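Local coordinates for cell wall surface anchor family protein (Streptococcus agalactiae serogroup V, PDB 3TW0) that forms the adhesive tip of the group B streptococcal pilus, where its metal-binding von Willebrand factor A-type domain probably contacts host ligands, at residues S63-G68 against Q146-K151; T69-S74 against Y138-T143; M178-N183 against Y221-G226. The protein carries 2 engineered substitutions. All coordinates share one frame; numbering follows the deposited sequence.

Contact 1: S63-G68 against Q146-K151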
ATOM      1  N   SER A  63      -5.038  -2.726   2.278  1.00 13.88           N
ATOM      2  CA  SER A  63      -3.958  -3.642   2.697  1.00 13.70           C
ATOM      3  C   SER A  63      -3.793  -4.792   1.719  1.00 13.80           C
ATOM      4  O   SER A  63      -2.748  -5.470   1.681  1.00 13.85           O
ATOM      5  CB  SER A  63      -4.239  -4.225   4.091  1.00 14.52           C
ATOM      6  OG  SER A  63      -4.211  -3.191   5.056  1.00 15.24           O
ATOM      7  N   THR A  64      -4.868  -5.064   0.985  1.00 13.46           N
ATOM      8  CA  THR A  64      -4.868  -6.104  -0.010  1.00 13.60           C
ATOM      9  C   THR A  64      -5.885  -5.769  -1.070  1.00 14.92           C
ATOM     10  O   THR A  64      -6.521  -4.708  -1.009  1.00 14.41           O
ATOM     11  CB  THR A  64      -5.124  -7.495   0.613  1.00 13.65           C
ATOM     12  OG1 THR A  64      -4.957  -8.491  -0.400  1.00 13.98           O
ATOM     13  CG2 THR A  64      -6.546  -7.594   1.201  1.00 14.01           C
ATOM     14  N   ILE A  65      -6.028  -6.655  -2.057  1.00 15.28           N
ATOM     15  CA  ILE A  65      -7.022  -6.480  -3.087  1.00 15.58           C
ATOM     16  C   ILE A  65      -8.424  -6.823  -2.564  1.00 16.28           C
ATOM     17  O   ILE A  65      -8.662  -7.965  -2.172  1.00 15.71           O
ATOM     18  CB  ILE A  65      -6.744  -7.367  -4.342  1.00 15.49           C
ATOM     19  CG1 ILE A  65      -5.341  -7.109  -4.911  1.00 16.70           C
ATOM     20  CG2 ILE A  65      -7.796  -7.092  -5.402  1.00 16.74           C
ATOM     21  CD1 ILE A  65      -4.971  -5.617  -4.944  1.00 11.82           C
ATOM     22  N   PHE A  66      -9.350  -5.864  -2.643  1.00 15.94           N
ATOM     23  CA  PHE A  66     -10.699  -6.089  -2.140  1.00 17.88           C
ATOM     24  C   PHE A  66     -11.547  -6.796  -3.195  1.00 18.09           C
ATOM     25  O   PHE A  66     -12.303  -6.181  -3.940  1.00 18.79           O
ATOM     26  CB  PHE A  66     -11.373  -4.800  -1.628  1.00 16.33           C
ATOM     27  CG  PHE A  66     -10.764  -4.233  -0.365  1.00 15.72           C
ATOM     28  CD1 PHE A  66      -9.821  -4.936   0.362  1.00 16.54           C
ATOM     29  CD2 PHE A  66     -11.160  -2.991   0.100  1.00 14.64           C
ATOM     30  CE1 PHE A  66      -9.263  -4.404   1.514  1.00 16.54           C
ATOM     31  CE2 PHE A  66     -10.640  -2.462   1.282  1.00 15.52           C
ATOM     32  CZ  PHE A  66      -9.697  -3.164   1.984  1.00 18.25           C
ATOM     33  N   ASP A  67     -11.410  -8.107  -3.222  1.00 19.61           N
ATOM     34  CA  ASP A  67     -12.075  -8.928  -4.199  1.00 20.91           C
ATOM     35  C   ASP A  67     -12.950 -10.003  -3.555  1.00 20.86           C
ATOM     36  O   ASP A  67     -13.304 -10.967  -4.209  1.00 22.09           O
ATOM     37  CB  ASP A  67     -11.016  -9.616  -5.056  1.00 21.82           C
ATOM     38  CG  ASP A  67     -10.128 -10.523  -4.245  1.00 22.89           C
ATOM     39  OD1 ASP A  67     -10.280 -10.595  -2.988  1.00 23.54           O
ATOM     40  OD2 ASP A  67      -9.252 -11.149  -4.870  1.00 24.36           O
ATOM     41  N   GLY A  68     -13.271  -9.871  -2.279  1.00 21.19           N
ATOM     42  CA  GLY A  68     -14.196 -10.824  -1.648  1.00 20.53           C
ATOM     43  C   GLY A  68     -13.532 -12.098  -1.151  1.00 20.62           C
ATOM     44  O   GLY A  68     -14.230 -13.024  -0.689  1.00 21.03           O
ATOM     45  N   GLN A 146       1.753  -0.982  -3.935  1.00 13.26           N
ATOM     46  CA  GLN A 146       2.594  -1.864  -4.747  1.00 12.44           C
ATOM     47  C   GLN A 146       1.815  -3.109  -5.183  1.00 13.29           C
ATOM     48  O   GLN A 146       1.789  -3.472  -6.354  1.00 12.25           O
ATOM     49  CB  GLN A 146       3.842  -2.292  -4.002  1.00 11.39           C
ATOM     50  CG  GLN A 146       4.785  -3.213  -4.827  1.00  9.68           C
ATOM     51  CD  GLN A 146       6.070  -3.484  -4.112  1.00 12.93           C
ATOM     52  OE1 GLN A 146       6.254  -3.054  -2.967  1.00 12.03           O
ATOM     53  NE2 GLN A 146       6.992  -4.192  -4.773  1.00 12.91           N
ATOM     54  N   LYS A 147       1.165  -3.753  -4.220  1.00 14.07           N
ATOM     55  CA  LYS A 147       0.361  -4.935  -4.508  1.00 13.42           C
ATOM     56  C   LYS A 147      -0.716  -4.661  -5.534  1.00 12.90           C
ATOM     57  O   LYS A 147      -0.941  -5.487  -6.413  1.00 14.13           O
ATOM     58  CB  LYS A 147      -0.276  -5.471  -3.209  1.00 13.59           C
ATOM     59  CG  LYS A 147      -0.902  -6.838  -3.357  1.00 14.77           C
ATOM     60  CD  LYS A 147      -1.609  -7.227  -2.041  1.00 16.43           C
ATOM     61  CE  LYS A 147      -1.524  -8.714  -1.757  1.00 20.78           C
ATOM     62  NZ  LYS A 147      -2.028  -9.522  -2.838  1.00 23.54           N
ATOM     63  N   ALA A 148      -1.440  -3.551  -5.386  1.00 14.03           N
ATOM     64  CA  ALA A 148      -2.457  -3.174  -6.376  1.00 14.64           C
ATOM     65  C   ALA A 148      -1.873  -2.947  -7.784  1.00 14.88           C
ATOM     66  O   ALA A 148      -2.487  -3.319  -8.791  1.00 14.50           O
ATOM     67  CB  ALA A 148      -3.209  -1.943  -5.934  1.00 14.62           C
ATOM     68  N   LEU A 149      -0.712  -2.297  -7.861  1.00 15.87           N
ATOM     69  CA  LEU A 149      -0.061  -2.098  -9.178  1.00 15.88           C
ATOM     70  C   LEU A 149       0.263  -3.440  -9.829  1.00 15.93           C
ATOM     71  O   LEU A 149       0.027  -3.634 -11.033  1.00 15.81           O
ATOM     72  CB  LEU A 149       1.202  -1.233  -9.034  1.00 16.12           C
ATOM     73  CG  LEU A 149       0.926   0.242  -8.773  1.00 16.98           C
ATOM     74  CD1 LEU A 149       2.192   1.019  -8.244  1.00 16.60           C
ATOM     75  CD2 LEU A 149       0.411   0.875 -10.047  1.00 16.81           C
ATOM     76  N   MET A 150       0.773  -4.377  -9.011  1.00 15.90           N
ATOM     77  CA  MET A 150       1.069  -5.716  -9.453  1.00 15.64           C
ATOM     78  C   MET A 150      -0.159  -6.434  -9.971  1.00 15.88           C
ATOM     79  O   MET A 150      -0.076  -7.139 -10.981  1.00 15.97           O
ATOM     80  CB  MET A 150       1.709  -6.533  -8.325  1.00 17.05           C
ATOM     81  CG  MET A 150       3.075  -6.020  -7.913  1.00 15.27           C
ATOM     82  SD  MET A 150       3.601  -6.660  -6.319  1.00 17.98           S
ATOM     83  CE  MET A 150       3.769  -8.399  -6.645  1.00 16.13           C
ATOM     84  N   LYS A 151      -1.304  -6.257  -9.316  1.00 14.82           N
ATOM     85  CA  LYS A 151      -2.537  -6.856  -9.811  1.00 15.09           C
ATOM     86  C   LYS A 151      -3.002  -6.220 -11.131  1.00 14.93           C
ATOM     87  O   LYS A 151      -3.397  -6.941 -12.041  1.00 14.06           O
ATOM     88  CB  LYS A 151      -3.667  -6.806  -8.760  1.00 15.96           C
ATOM     89  CG  LYS A 151      -4.934  -7.597  -9.157  1.00 19.05           C
ATOM     90  CD  LYS A 151      -4.666  -9.145  -9.176  1.00 25.07           C
ATOM     91  CE  LYS A 151      -5.862  -9.877  -9.816  1.00 30.20           C
ATOM     92  NZ  LYS A 151      -6.142 -11.278  -9.292  1.00 32.13           N
TER
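In Ile-65, CG1 stands anti to the carbonyl carbon (chi1 -56°) and the next torsion folds CD1 back, which carries this methyl across to helix 145-159. Lys-147 answers from the helix with CG anti to its backbone N (chi1 -169°); its chain runs out alongside Thr-64 and then bends in its outer half. The tip of Ile-65 is the apolar point of contact: CD1 rests 3.8 Å from CA of Ala-148 and 4.2 Å from its CB. One helical turn on, CB of Lys-151 lies 4.2 Å from the same Ile-65 CD1, so the methyl is seated against successive turns of the helix surface. Thr-64 and Lys-147 lie side by side and point the same way, with CE of Lys-147 3.7 Å from Thr-64 OG1. Lys-147 NZ is 3.9 Å from Thr-64 OG1, not hydrogen-bonded to it, and has a long, weak ion pair with Asp-220. A looser electrostatic pull is possible farther along, where Asp-67 OD2 and Lys-151 NZ stand 5.4 Å apart without touching. Beyond Ile-65 the loop reverses through an inverse gamma turn centred on Phe-66, closed by a weak bond from Asp-67 N to Ile-65 O. Behind the contact, Ile-65 also packs on Val-59, and Ala-148 on Tyr-61 and Leu-16. The loop leaving edge strand 55-61 thus packs on a helix that covers one face of the central parallel sheet, the alpha/beta layering of a von Willebrand factor A fold.

Contact 2: T69-S74 against Y138-T143. With MG (magnesium ion), chain E; ACT (acetate ion), chain F.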
ATOM      1  N   THR A  69     -12.203 -12.181  -1.231  1.00 19.78           N
ATOM      2  CA  THR A  69     -11.502 -13.325  -0.618  1.00 19.97           C
ATOM      3  C   THR A  69     -11.086 -13.013   0.811  1.00 20.18           C
ATOM      4  O   THR A  69     -11.112 -11.858   1.244  1.00 18.96           O
ATOM      5  CB  THR A  69     -10.269 -13.822  -1.407  1.00 20.26           C
ATOM      6  OG1 THR A  69      -9.400 -12.705  -1.689  1.00 19.25           O
ATOM      7  CG2 THR A  69     -10.711 -14.515  -2.721  1.00 21.54           C
ATOM      8  N   GLU A  70     -10.744 -14.076   1.532  1.00 20.10           N
ATOM      9  CA  GLU A  70     -10.193 -13.989   2.843  1.00 21.13           C
ATOM     10  C   GLU A  70      -8.740 -13.475   2.783  1.00 20.52           C
ATOM     11  O   GLU A  70      -7.955 -13.908   1.961  1.00 20.26           O
ATOM     12  CB  GLU A  70     -10.189 -15.381   3.456  1.00 21.67           C
ATOM     13  CG  GLU A  70      -9.815 -15.400   4.931  1.00 26.38           C
ATOM     14  CD  GLU A  70      -9.932 -16.796   5.547  1.00 28.92           C
ATOM     15  OE1 GLU A  70     -10.901 -17.046   6.298  1.00 29.03           O
ATOM     16  OE2 GLU A  70      -9.048 -17.631   5.272  1.00 33.29           O
ATOM     17  N   ALA A  71      -8.387 -12.584   3.697  1.00 19.71           N
ATOM     18  CA  ALA A  71      -7.025 -12.087   3.792  1.00 19.48           C
ATOM     19  C   ALA A  71      -6.609 -12.031   5.259  1.00 18.81           C
ATOM     20  O   ALA A  71      -7.482 -11.972   6.157  1.00 19.44           O
ATOM     21  CB  ALA A  71      -6.936 -10.685   3.147  1.00 19.13           C
ATOM     22  N   THR A  72      -5.297 -12.006   5.488  1.00 17.98           N
ATOM     23  CA  THR A  72      -4.701 -11.910   6.834  1.00 18.13           C
ATOM     24  C   THR A  72      -3.658 -10.792   6.872  1.00 18.39           C
ATOM     25  O   THR A  72      -2.930 -10.584   5.905  1.00 16.85           O
ATOM     26  CB  THR A  72      -4.056 -13.250   7.248  1.00 17.74           C
ATOM     27  OG1 THR A  72      -5.079 -14.252   7.309  1.00 18.27           O
ATOM     28  CG2 THR A  72      -3.441 -13.154   8.592  1.00 18.41           C
ATOM     29  N   VAL A  73      -3.622 -10.056   7.980  1.00 17.36           N
ATOM     30  CA  VAL A  73      -2.655  -9.003   8.153  1.00 17.22           C
ATOM     31  C   VAL A  73      -2.083  -9.163   9.546  1.00 17.90           C
ATOM     32  O   VAL A  73      -2.719  -9.802  10.400  1.00 17.84           O
ATOM     33  CB  VAL A  73      -3.286  -7.580   7.976  1.00 16.85           C
ATOM     34  CG1 VAL A  73      -3.794  -7.351   6.532  1.00 14.74           C
ATOM     35  CG2 VAL A  73      -4.417  -7.340   8.971  1.00 16.94           C
ATOM     36  N   SER A  74      -0.902  -8.598   9.780  1.00 17.97           N
ATOM     37  CA  SER A  74      -0.342  -8.536  11.125  1.00 18.02           C
ATOM     38  C   SER A  74      -0.553  -7.169  11.731  1.00 18.19           C
ATOM     39  O   SER A  74      -0.527  -6.135  11.021  1.00 17.77           O
ATOM     40  CB  SER A  74       1.158  -8.830  11.123  1.00 17.87           C
ATOM     41  OG  SER A  74       1.432 -10.060  10.501  1.00 17.39           O
ATOM     42  N   TYR A 138     -11.373  -2.525   9.364  1.00 19.93           N
ATOM     43  CA  TYR A 138     -10.521  -1.371   9.565  1.00 20.25           C
ATOM     44  C   TYR A 138      -9.045  -1.790   9.613  1.00 19.46           C
ATOM     45  O   TYR A 138      -8.190  -1.032   9.176  1.00 19.39           O
ATOM     46  CB  TYR A 138     -10.877  -0.638  10.875  1.00 20.57           C
ATOM     47  CG  TYR A 138     -10.051   0.620  11.095  1.00 22.38           C
ATOM     48  CD1 TYR A 138     -10.397   1.816  10.459  1.00 23.16           C
ATOM     49  CD2 TYR A 138      -8.930   0.610  11.926  1.00 23.43           C
ATOM     50  CE1 TYR A 138      -9.667   2.953  10.650  1.00 24.64           C
ATOM     51  CE2 TYR A 138      -8.182   1.757  12.128  1.00 24.54           C
ATOM     52  CZ  TYR A 138      -8.554   2.921  11.470  1.00 25.65           C
ATOM     53  OH  TYR A 138      -7.830   4.076  11.643  1.00 27.00           O
ATOM     54  N   GLN A 139      -8.772  -2.984  10.139  1.00 18.52           N
ATOM     55  CA  GLN A 139      -7.417  -3.558  10.187  1.00 17.97           C
ATOM     56  C   GLN A 139      -6.788  -3.892   8.817  1.00 17.68           C
ATOM     57  O   GLN A 139      -5.572  -4.161   8.733  1.00 16.30           O
ATOM     58  CB  GLN A 139      -7.413  -4.853  11.012  1.00 18.57           C
ATOM     59  CG  GLN A 139      -7.959  -4.713  12.414  1.00 17.00           C
ATOM     60  CD  GLN A 139      -7.314  -3.583  13.173  1.00 17.70           C
ATOM     61  OE1 GLN A 139      -6.098  -3.519  13.292  1.00 17.85           O
ATOM     62  NE2 GLN A 139      -8.136  -2.691  13.729  1.00 20.76           N
ATOM     63  N   PHE A 140      -7.630  -3.931   7.784  1.00 17.57           N
ATOM     64  CA  PHE A 140      -7.221  -4.205   6.399  1.00 17.79           C
ATOM     65  C   PHE A 140      -7.158  -2.923   5.558  1.00 17.79           C
ATOM     66  O   PHE A 140      -7.126  -2.968   4.304  1.00 17.80           O
ATOM     67  CB  PHE A 140      -8.171  -5.247   5.773  1.00 18.50           C
ATOM     68  CG  PHE A 140      -8.089  -6.577   6.443  1.00 17.54           C
ATOM     69  CD1 PHE A 140      -7.309  -7.597   5.903  1.00 20.60           C
ATOM     70  CD2 PHE A 140      -8.745  -6.800   7.652  1.00 19.06           C
ATOM     71  CE1 PHE A 140      -7.200  -8.835   6.546  1.00 19.91           C
ATOM     72  CE2 PHE A 140      -8.638  -8.043   8.316  1.00 18.31           C
ATOM     73  CZ  PHE A 140      -7.880  -9.051   7.767  1.00 20.01           C
ATOM     74  N   GLY A 141      -7.059  -1.789   6.258  1.00 17.67           N
ATOM     75  CA  GLY A 141      -7.178  -0.457   5.644  1.00 17.61           C
ATOM     76  C   GLY A 141      -5.868   0.277   5.384  1.00 17.48           C
ATOM     77  O   GLY A 141      -5.874   1.474   5.198  1.00 18.33           O
ATOM     78  N   ALA A 142      -4.754  -0.438   5.336  1.00 16.63           N
ATOM     79  CA  ALA A 142      -3.460   0.168   4.893  1.00 15.60           C
ATOM     80  C   ALA A 142      -3.456   0.530   3.388  1.00 15.37           C
ATOM     81  O   ALA A 142      -4.377   0.218   2.665  1.00 14.75           O
ATOM     82  CB  ALA A 142      -2.297  -0.773   5.241  1.00 14.86           C
ATOM     83  N   THR A 143      -2.408   1.203   2.910  1.00 16.00           N
ATOM     84  CA  THR A 143      -2.350   1.604   1.490  1.00 14.54           C
ATOM     85  C   THR A 143      -1.241   0.797   0.793  1.00 13.76           C
ATOM     86  O   THR A 143      -0.107   1.249   0.685  1.00 14.52           O
ATOM     87  CB  THR A 143      -2.166   3.120   1.367  1.00 14.68           C
ATOM     88  OG1 THR A 143      -3.068   3.779   2.270  1.00 15.25           O
ATOM     89  CG2 THR A 143      -2.446   3.626  -0.072  1.00 14.88           C
TER
HETATM   90 MG    MG E 701      -4.406   5.370   2.602  1.00 20.16          MG
HETATM   91  C   ACT F 702      -3.935   4.048   5.375  1.00 17.37           C
HETATM   92  O   ACT F 702      -4.632   4.696   4.577  1.00 16.64           O
HETATM   93  OXT ACT F 702      -2.869   3.609   4.890  1.00 15.99           O
HETATM   94  CH3 ACT F 702      -4.347   3.792   6.818  1.00 17.40           C
HETATM   95  O   HOH W   1      -4.268   6.176   0.859  1.00 18.47           O
HETATM   96  O   HOH W   2      -2.627   6.529   3.225  1.00 16.47           O
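Val-73 sets CG2 over one face of the Phe-140 ring, a CH-pi contact 4.0 Å from the centroid and 13° off the normal, joining strand 70-78 to the loop that supplies Thr-143 to the metal-ion-dependent adhesion site (MIDAS). Val-73 CG1 lies 3.6 Å from Phe-140 CD1, so both branches of the valine meet the ring. Ala-71, two residues back on the strand and pointing the same way, adds its CB at 3.9 Å from Phe-140 CE1, while the backbone N of Thr-72 lies at the ring edge. With CG anti to the carbonyl carbon (chi1 -65°), Phe-140 directs its ring at the strand. Val-73 CG2 also lies 3.4 Å from the carbonyl O of Gln-139. In the next shell, Ala-71 and Val-73 are bonded through their backbones to Ala-100 and Phe-98 of strand 97-101, whose side chains also touch Phe-140. Three residues on, Thr-143 joins Ser-20, Ser-22, two waters and an acetate, probably from the crystallisation liquor, around the magnesium ion. The acetate may mimic a ligand carboxylate. Thr-143 OG1 binds the metal at 2.1 Å and donates a 2.6 Å hydrogen bond to acetate OXT.

Contact 3: M178-N183 against Y221-G226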
ATOM      1  N   MET A 178       2.393   0.566   3.037  1.00 13.97           N
ATOM      2  CA  MET A 178       2.742  -0.849   3.073  1.00 14.70           C
ATOM      3  C   MET A 178       3.504  -1.073   1.797  1.00 14.33           C
ATOM      4  O   MET A 178       3.215  -0.370   0.830  1.00 14.25           O
ATOM      5  CB  MET A 178       1.471  -1.692   3.047  1.00 13.61           C
ATOM      6  CG  MET A 178       1.700  -3.140   3.387  1.00 15.22           C
ATOM      7  SD  MET A 178       0.105  -4.003   3.709  1.00 18.55           S
ATOM      8  CE  MET A 178      -0.163  -3.592   5.458  1.00 12.69           C
ATOM      9  N   SER A 179       4.412  -2.054   1.782  1.00 13.30           N
ATOM     10  CA  SER A 179       5.210  -2.339   0.592  1.00 13.34           C
ATOM     11  C   SER A 179       5.840  -3.701   0.683  1.00 13.19           C
ATOM     12  O   SER A 179       6.022  -4.235   1.788  1.00 13.19           O
ATOM     13  CB  SER A 179       6.315  -1.268   0.415  1.00 12.80           C
ATOM     14  OG  SER A 179       7.263  -1.391   1.465  1.00 11.69           O
ATOM     15  N   TYR A 180       6.174  -4.292  -0.463  1.00 12.29           N
ATOM     16  CA  TYR A 180       7.043  -5.482  -0.407  1.00 12.72           C
ATOM     17  C   TYR A 180       8.512  -5.160  -0.077  1.00 13.55           C
ATOM     18  O   TYR A 180       9.027  -4.116  -0.492  1.00 13.79           O
ATOM     19  CB  TYR A 180       6.892  -6.347  -1.676  1.00 11.89           C
ATOM     20  CG  TYR A 180       5.562  -7.076  -1.763  1.00 12.55           C
ATOM     21  CD1 TYR A 180       5.232  -8.060  -0.824  1.00 13.30           C
ATOM     22  CD2 TYR A 180       4.646  -6.799  -2.775  1.00 13.49           C
ATOM     23  CE1 TYR A 180       3.999  -8.739  -0.868  1.00 14.24           C
ATOM     24  CE2 TYR A 180       3.410  -7.483  -2.840  1.00 14.92           C
ATOM     25  CZ  TYR A 180       3.105  -8.457  -1.879  1.00 15.09           C
ATOM     26  OH  TYR A 180       1.900  -9.141  -1.923  1.00 15.25           O
ATOM     27  N   ALA A 181       9.179  -6.052   0.678  1.00 13.29           N
ATOM     28  CA  ALA A 181      10.592  -5.926   1.004  1.00 12.57           C
ATOM     29  C   ALA A 181      11.530  -6.123  -0.188  1.00 14.15           C
ATOM     30  O   ALA A 181      11.373  -7.090  -0.955  1.00 14.19           O
ATOM     31  CB  ALA A 181      10.993  -6.939   2.077  1.00 11.03           C
ATOM     32  N   ILE A 182      12.571  -5.274  -0.252  1.00 14.53           N
ATOM     33  CA  ILE A 182      13.701  -5.456  -1.165  1.00 13.82           C
ATOM     34  C   ILE A 182      14.595  -6.561  -0.587  1.00 14.79           C
ATOM     35  O   ILE A 182      14.922  -6.545   0.607  1.00 14.27           O
ATOM     36  CB  ILE A 182      14.470  -4.144  -1.351  1.00 13.89           C
ATOM     37  CG1 ILE A 182      13.586  -3.124  -2.072  1.00 13.23           C
ATOM     38  CG2 ILE A 182      15.780  -4.383  -2.138  1.00 13.74           C
ATOM     39  CD1 ILE A 182      14.085  -1.637  -2.024  1.00 14.04           C
ATOM     40  N   ASN A 183      14.943  -7.553  -1.408  1.00 15.47           N
ATOM     41  CA  ASN A 183      15.670  -8.732  -0.893  1.00 17.53           C
ATOM     42  C   ASN A 183      17.165  -8.544  -0.691  1.00 17.09           C
ATOM     43  O   ASN A 183      17.964  -9.224  -1.324  1.00 18.30           O
ATOM     44  CB  ASN A 183      15.408  -9.976  -1.774  1.00 17.16           C
ATOM     45  CG  ASN A 183      15.695 -11.299  -1.051  1.00 21.02           C
ATOM     46  OD1 ASN A 183      15.881 -11.348   0.177  1.00 21.78           O
ATOM     47  ND2 ASN A 183      15.715 -12.379  -1.815  1.00 20.69           N
ATOM     48  N   TYR A 221       1.184 -11.350   5.384  1.00 15.45           N
ATOM     49  CA  TYR A 221       1.241 -10.963   6.806  1.00 14.87           C
ATOM     50  C   TYR A 221       2.547 -11.371   7.422  1.00 15.15           C
ATOM     51  O   TYR A 221       2.942 -10.832   8.460  1.00 14.21           O
ATOM     52  CB  TYR A 221       0.054 -11.513   7.623  1.00 15.86           C
ATOM     53  CG  TYR A 221       0.156 -12.970   8.018  1.00 13.37           C
ATOM     54  CD1 TYR A 221       0.590 -13.354   9.295  1.00 15.37           C
ATOM     55  CD2 TYR A 221      -0.221 -13.960   7.130  1.00 16.59           C
ATOM     56  CE1 TYR A 221       0.657 -14.716   9.668  1.00 18.12           C
ATOM     57  CE2 TYR A 221      -0.155 -15.322   7.483  1.00 18.45           C
ATOM     58  CZ  TYR A 221       0.285 -15.688   8.741  1.00 18.20           C
ATOM     59  OH  TYR A 221       0.323 -17.029   9.025  1.00 21.75           O
ATOM     60  N   GLN A 222       3.277 -12.277   6.776  1.00 15.05           N
ATOM     61  CA  GLN A 222       4.600 -12.581   7.342  1.00 15.49           C
ATOM     62  C   GLN A 222       5.786 -11.986   6.623  1.00 15.38           C
ATOM     63  O   GLN A 222       6.903 -12.144   7.105  1.00 16.31           O
ATOM     64  CB  GLN A 222       4.819 -14.077   7.456  1.00 16.24           C
ATOM     65  CG  GLN A 222       4.613 -14.631   8.884  1.00 21.26           C
ATOM     66  CD  GLN A 222       3.938 -15.918   8.769  1.00 29.35           C
ATOM     67  OE1 GLN A 222       3.526 -16.307   7.658  1.00 34.06           O
ATOM     68  NE2 GLN A 222       3.778 -16.607   9.883  1.00 29.91           N
ATOM     69  N   ILE A 223       5.582 -11.326   5.487  1.00 13.85           N
ATOM     70  CA  ILE A 223       6.748 -10.815   4.715  1.00 14.75           C
ATOM     71  C   ILE A 223       6.717  -9.298   4.387  1.00 14.98           C
ATOM     72  O   ILE A 223       7.709  -8.718   3.962  1.00 15.61           O
ATOM     73  CB  ILE A 223       6.954 -11.601   3.354  1.00 13.94           C
ATOM     74  CG1 ILE A 223       5.758 -11.409   2.415  1.00 14.05           C
ATOM     75  CG2 ILE A 223       7.268 -13.088   3.594  1.00 13.82           C
ATOM     76  CD1 ILE A 223       6.068 -11.801   0.919  1.00 12.87           C
ATOM     77  N   VAL A 224       5.566  -8.680   4.525  1.00 14.68           N
ATOM     78  CA  VAL A 224       5.376  -7.314   4.082  1.00 14.97           C
ATOM     79  C   VAL A 224       5.998  -6.282   5.021  1.00 14.64           C
ATOM     80  O   VAL A 224       6.176  -6.541   6.221  1.00 14.54           O
ATOM     81  CB  VAL A 224       3.877  -7.095   3.983  1.00 14.46           C
ATOM     82  CG1 VAL A 224       3.494  -5.733   4.431  1.00 18.24           C
ATOM     83  CG2 VAL A 224       3.355  -7.461   2.592  1.00 15.21           C
ATOM     84  N   LYS A 225       6.327  -5.099   4.490  1.00 14.44           N
ATOM     85  CA  LYS A 225       6.791  -3.979   5.345  1.00 13.94           C
ATOM     86  C   LYS A 225       5.642  -3.027   5.598  1.00 14.68           C
ATOM     87  O   LYS A 225       4.796  -2.802   4.714  1.00 14.62           O
ATOM     88  CB  LYS A 225       7.961  -3.195   4.692  1.00 13.05           C
ATOM     89  CG  LYS A 225       9.246  -4.011   4.464  1.00 11.85           C
ATOM     90  CD  LYS A 225       9.822  -4.585   5.737  1.00 10.17           C
ATOM     91  CE  LYS A 225      11.058  -5.435   5.470  1.00  9.21           C
ATOM     92  NZ  LYS A 225      12.027  -5.507   6.660  1.00 12.10           N
ATOM     93  N   GLY A 226       5.613  -2.439   6.786  1.00 14.87           N
ATOM     94  CA  GLY A 226       4.518  -1.525   7.126  1.00 16.00           C
ATOM     95  C   GLY A 226       3.231  -2.248   7.492  1.00 16.39           C
ATOM     96  O   GLY A 226       3.051  -3.417   7.166  1.00 16.09           O
TER
HETATM   97  O   HOH W   3       7.904  -8.464   1.150  1.00 19.60           O
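Lys-225, Met-178 and Val-224 bury the most surface, together about half of the total. The backbone of Lys-225 pairs with Ser-179 through two hydrogen bonds, from Lys-225 N to Ser-179 O at 2.9 Å and nearly straight (164°), and from Ser-179 N to Lys-225 O at 3.1 Å, with the donor tilted out of the carbonyl plane. The lysine chain then lies along Ala-181, its CE 3.7 Å from Ala-181 CB, before its ammonium group meets the ring of Tyr-283 in a cation-pi contact. Met-178 crosses Val-224 at about a right angle. The bend at the sulfur of Met-178 (chi3 -84°) brings Met-178 CE to 3.6 Å from Gly-226 O. The 3.3 Å approach of Met-178 CG to Val-224 CG1 is tighter than normal carbon contact, and with Val-224 chi1 also unstaggered its detail is doubtful. On its other branch, Val-224 CG2 touches Tyr-180 CE1 at 3.7 Å; Asp-220 holds that tyrosine's phenol end. A water accepts from Ala-181 N and donates to Ile-223 O, at 2.8 Å each. Ser-179 and Lys-225 thus form a single antiparallel beta bridge, a hydrogen-bonded pair, that ties the loop after strand 165-172 to the chain leaving the short helix 220-223.

The three contacts cluster on one side of the magnesium site, with the side chains of Ser-63 and Met-178 each about 9 Å from the ion. Centres are about 10 Å apart for contacts 1 and 2, about 14 Å for either with contact 3. Ser-63 of contact 1 grips the metal-binding loop of contact 2, with its OG 2.8 Å from Ala-142 N and its N 2.9 Å from Phe-140 O. Gln-146 OE1 (contact 1) takes Tyr-180 N (contact 3) at 2.8 Å, and Ser-74 OG (contact 2) lies 2.7 Å from Tyr-221 O (contact 3). Met-178 packs on Ala-142, its side chain about 6 Å from that of Thr-143, so contact 3 borders the metal-binding loop.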